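Local atomic coordinates of aminotransferase, class III (Deinococcus radiodurans, PDB entry 3I4J), a protein that probably transfers amino groups as a pyridoxal-phosphate-dependent transaminase of class III. Residues C[87-92]-C[275-280]. The protein carries 1 engineered substitution. Numbering follows the deposited sequence.
Sequences LPTFRF and AAPQVY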
ATOM      1  N   LEU C  87      -7.471 -15.217  18.468  1.00 24.41           N
ATOM      2  CA  LEU C  87      -7.708 -16.085  17.314  1.00 23.80           C
ATOM      3  C   LEU C  87      -6.401 -16.848  17.095  1.00 24.27           C
ATOM      4  O   LEU C  87      -5.844 -16.841  16.001  1.00 23.48           O
ATOM      5  CB  LEU C  87      -8.032 -15.241  16.074  1.00 23.86           C
ATOM      6  CG  LEU C  87      -9.222 -14.281  16.196  1.00 24.69           C
ATOM      7  CD1 LEU C  87      -9.349 -13.451  14.922  1.00 24.60           C
ATOM      8  CD2 LEU C  87     -10.503 -15.082  16.438  1.00 25.39           C
ATOM      9  N   PRO C  88      -5.913 -17.544  18.137  1.00 23.61           N
ATOM     10  CA  PRO C  88      -4.662 -18.309  18.086  1.00 24.13           C
ATOM     11  C   PRO C  88      -4.412 -19.280  16.932  1.00 23.90           C
ATOM     12  O   PRO C  88      -3.259 -19.532  16.587  1.00 25.23           O
ATOM     13  CB  PRO C  88      -4.625 -18.998  19.452  1.00 23.89           C
ATOM     14  CG  PRO C  88      -6.076 -19.196  19.769  1.00 23.57           C
ATOM     15  CD  PRO C  88      -6.660 -17.862  19.369  1.00 24.80           C
ATOM     16  N   THR C  89      -5.467 -19.819  16.334  1.00 21.63           N
ATOM     17  CA  THR C  89      -5.306 -20.765  15.235  1.00 23.31           C
ATOM     18  C   THR C  89      -5.443 -20.136  13.851  1.00 22.50           C
ATOM     19  O   THR C  89      -5.233 -20.806  12.843  1.00 23.37           O
ATOM     20  CB  THR C  89      -6.351 -21.897  15.310  1.00 23.98           C
ATOM     21  OG1 THR C  89      -7.658 -21.346  15.103  1.00 24.68           O
ATOM     22  CG2 THR C  89      -6.308 -22.585  16.667  1.00 25.25           C
ATOM     23  N   PHE C  90      -5.795 -18.855  13.801  1.00 22.07           N
ATOM     24  CA  PHE C  90      -5.986 -18.177  12.521  1.00 22.22           C
ATOM     25  C   PHE C  90      -4.699 -17.890  11.748  1.00 23.06           C
ATOM     26  O   PHE C  90      -3.614 -17.774  12.332  1.00 24.06           O
ATOM     27  CB  PHE C  90      -6.777 -16.877  12.733  1.00 22.19           C
ATOM     28  CG  PHE C  90      -8.255 -17.091  12.932  1.00 21.81           C
ATOM     29  CD1 PHE C  90      -8.722 -18.101  13.771  1.00 23.61           C
ATOM     30  CD2 PHE C  90      -9.181 -16.271  12.294  1.00 21.69           C
ATOM     31  CE1 PHE C  90     -10.091 -18.288  13.971  1.00 22.03           C
ATOM     32  CE2 PHE C  90     -10.551 -16.445  12.485  1.00 22.26           C
ATOM     33  CZ  PHE C  90     -11.008 -17.457  13.327  1.00 23.81           C
ATOM     34  N   ARG C  91      -4.849 -17.775  10.431  1.00 21.89           N
ATOM     35  CA  ARG C  91      -3.741 -17.523   9.511  1.00 20.68           C
ATOM     36  C   ARG C  91      -3.687 -16.060   9.098  1.00 19.83           C
ATOM     37  O   ARG C  91      -4.684 -15.499   8.656  1.00 19.14           O
ATOM     38  CB  ARG C  91      -3.898 -18.398   8.273  1.00 20.33           C
ATOM     39  CG  ARG C  91      -3.769 -19.887   8.558  1.00 25.09           C
ATOM     40  CD  ARG C  91      -2.306 -20.302   8.679  1.00 27.12           C
ATOM     41  NE  ARG C  91      -2.172 -21.737   8.903  1.00 29.82           N
ATOM     42  CZ  ARG C  91      -1.089 -22.446   8.592  1.00 30.54           C
ATOM     43  NH1 ARG C  91      -0.036 -21.856   8.036  1.00 25.41           N
ATOM     44  NH2 ARG C  91      -1.059 -23.745   8.843  1.00 31.55           N
ATOM     45  N   PHE C  92      -2.501 -15.471   9.223  1.00 19.61           N
ATOM     46  CA  PHE C  92      -2.269 -14.065   8.921  1.00 19.80           C
ATOM     47  C   PHE C  92      -1.764 -13.798   7.504  1.00 20.05           C
ATOM     48  O   PHE C  92      -0.703 -14.277   7.102  1.00 21.39           O
ATOM     49  CB  PHE C  92      -1.275 -13.491   9.939  1.00 19.77           C
ATOM     50  CG  PHE C  92      -0.968 -12.027   9.743  1.00 21.58           C
ATOM     51  CD1 PHE C  92      -1.993 -11.080   9.731  1.00 18.35           C
ATOM     52  CD2 PHE C  92       0.346 -11.596   9.581  1.00 20.31           C
ATOM     53  CE1 PHE C  92      -1.708  -9.726   9.560  1.00 19.62           C
ATOM     54  CE2 PHE C  92       0.638 -10.244   9.411  1.00 21.12           C
ATOM     55  CZ  PHE C  92      -0.392  -9.308   9.399  1.00 19.12           C
ATOM     56  N   ALA C 275      -7.498 -15.311   8.952  1.00 18.95           N
ATOM     57  CA  ALA C 275      -8.526 -16.224   8.468  1.00 18.92           C
ATOM     58  C   ALA C 275      -8.591 -17.506   9.284  1.00 20.16           C
ATOM     59  O   ALA C 275      -7.568 -18.039   9.711  1.00 20.08           O
ATOM     60  CB  ALA C 275      -8.275 -16.556   7.003  1.00 21.36           C
ATOM     61  N   ALA C 276      -9.807 -18.000   9.494  1.00 21.47           N
ATOM     62  CA  ALA C 276     -10.007 -19.230  10.248  1.00 22.00           C
ATOM     63  C   ALA C 276      -9.302 -20.367   9.508  1.00 22.55           C
ATOM     64  O   ALA C 276      -9.260 -20.376   8.280  1.00 20.81           O
ATOM     65  CB  ALA C 276     -11.500 -19.524  10.364  1.00 21.93           C
ATOM     66  N   PRO C 277      -8.743 -21.343  10.250  1.00 23.73           N
ATOM     67  CA  PRO C 277      -8.037 -22.490   9.658  1.00 25.99           C
ATOM     68  C   PRO C 277      -8.815 -23.148   8.520  1.00 26.42           C
ATOM     69  O   PRO C 277      -8.251 -23.483   7.481  1.00 27.77           O
ATOM     70  CB  PRO C 277      -7.861 -23.438  10.843  1.00 26.33           C
ATOM     71  CG  PRO C 277      -7.735 -22.520  11.990  1.00 25.32           C
ATOM     72  CD  PRO C 277      -8.793 -21.466  11.718  1.00 24.82           C
ATOM     73  N   GLN C 278     -10.113 -23.332   8.731  1.00 27.61           N
ATOM     74  CA  GLN C 278     -10.998 -23.943   7.739  1.00 29.46           C
ATOM     75  C   GLN C 278     -10.945 -23.203   6.403  1.00 27.74           C
ATOM     76  O   GLN C 278     -10.880 -23.817   5.338  1.00 29.20           O
ATOM     77  CB  GLN C 278     -12.435 -23.936   8.272  1.00 33.84           C
ATOM     78  CG  GLN C 278     -13.521 -24.150   7.232  1.00 40.25           C
ATOM     79  CD  GLN C 278     -13.655 -25.592   6.801  1.00 43.10           C
ATOM     80  OE1 GLN C 278     -12.737 -26.168   6.212  1.00 45.77           O
ATOM     81  NE2 GLN C 278     -14.805 -26.191   7.094  1.00 44.35           N
ATOM     82  N   VAL C 279     -10.987 -21.879   6.464  1.00 25.90           N
ATOM     83  CA  VAL C 279     -10.949 -21.066   5.258  1.00 23.43           C
ATOM     84  C   VAL C 279      -9.577 -21.165   4.585  1.00 22.43           C
ATOM     85  O   VAL C 279      -9.485 -21.343   3.371  1.00 23.14           O
ATOM     86  CB  VAL C 279     -11.267 -19.597   5.583  1.00 23.82           C
ATOM     87  CG1 VAL C 279     -11.154 -18.746   4.326  1.00 25.03           C
ATOM     88  CG2 VAL C 279     -12.677 -19.500   6.172  1.00 24.11           C
ATOM     89  N   TYR C 280      -8.518 -21.056   5.379  1.00 22.85           N
ATOM     90  CA  TYR C 280      -7.152 -21.148   4.857  1.00 24.32           C
ATOM     91  C   TYR C 280      -6.914 -22.496   4.174  1.00 24.20           C
ATOM     92  O   TYR C 280      -6.437 -22.556   3.040  1.00 23.72           O
ATOM     93  CB  TYR C 280      -6.139 -20.975   5.995  1.00 22.00           C
ATOM     94  CG  TYR C 280      -4.700 -21.214   5.590  1.00 24.54           C
ATOM     95  CD1 TYR C 280      -4.062 -20.376   4.676  1.00 25.85           C
ATOM     96  CD2 TYR C 280      -3.972 -22.279   6.127  1.00 25.54           C
ATOM     97  CE1 TYR C 280      -2.734 -20.587   4.303  1.00 25.97           C
ATOM     98  CE2 TYR C 280      -2.644 -22.503   5.759  1.00 24.74           C
ATOM     99  CZ  TYR C 280      -2.033 -21.653   4.846  1.00 26.78           C
ATOM    100  OH  TYR C 280      -0.729 -21.879   4.472  1.00 27.71           O
TER
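R91 lies over one face of the Y280 ring, its CG 3.7 Å from the ring centroid in a CH-pi contact. Its chain is bent at chi2 (-80°), which turns CD aside. Y280 CE2 lies over the centre of the R91 guanidinium, 3.2 Å from CZ, the planes 25° apart. Y280 CG stands anti to its backbone N (chi1 173°), on a side chain that leaves its backbone toward the 87-92 segment. R91 NH1 hydrogen-bonds to the carbonyl oxygen of V4 of the second subunit, whose F5 meets the Y280 ring edge-to-face. In the backbone, R91 and A275 form an antiparallel hydrogen-bonded pair: R91 N to A275 O and A275 N to R91 O, both 2.8 Å. One residue back, the F90 ring is sandwiched. A276 CA sits over its centre, 3.5 Å from the centroid, while L87 CB covers the opposite face nearer the rim. P277 starts helix 277-284 right after the N-cap A276, and its CG packs 3.3 Å from T89 OG1. Strand 91-95, the last of the mixed sheet within this chain, is thus tied to strand 271-275 by backbone bonds and to the helix start by CH-pi and apolar packing, while the V4 carbonyl probably eases the R91 charge.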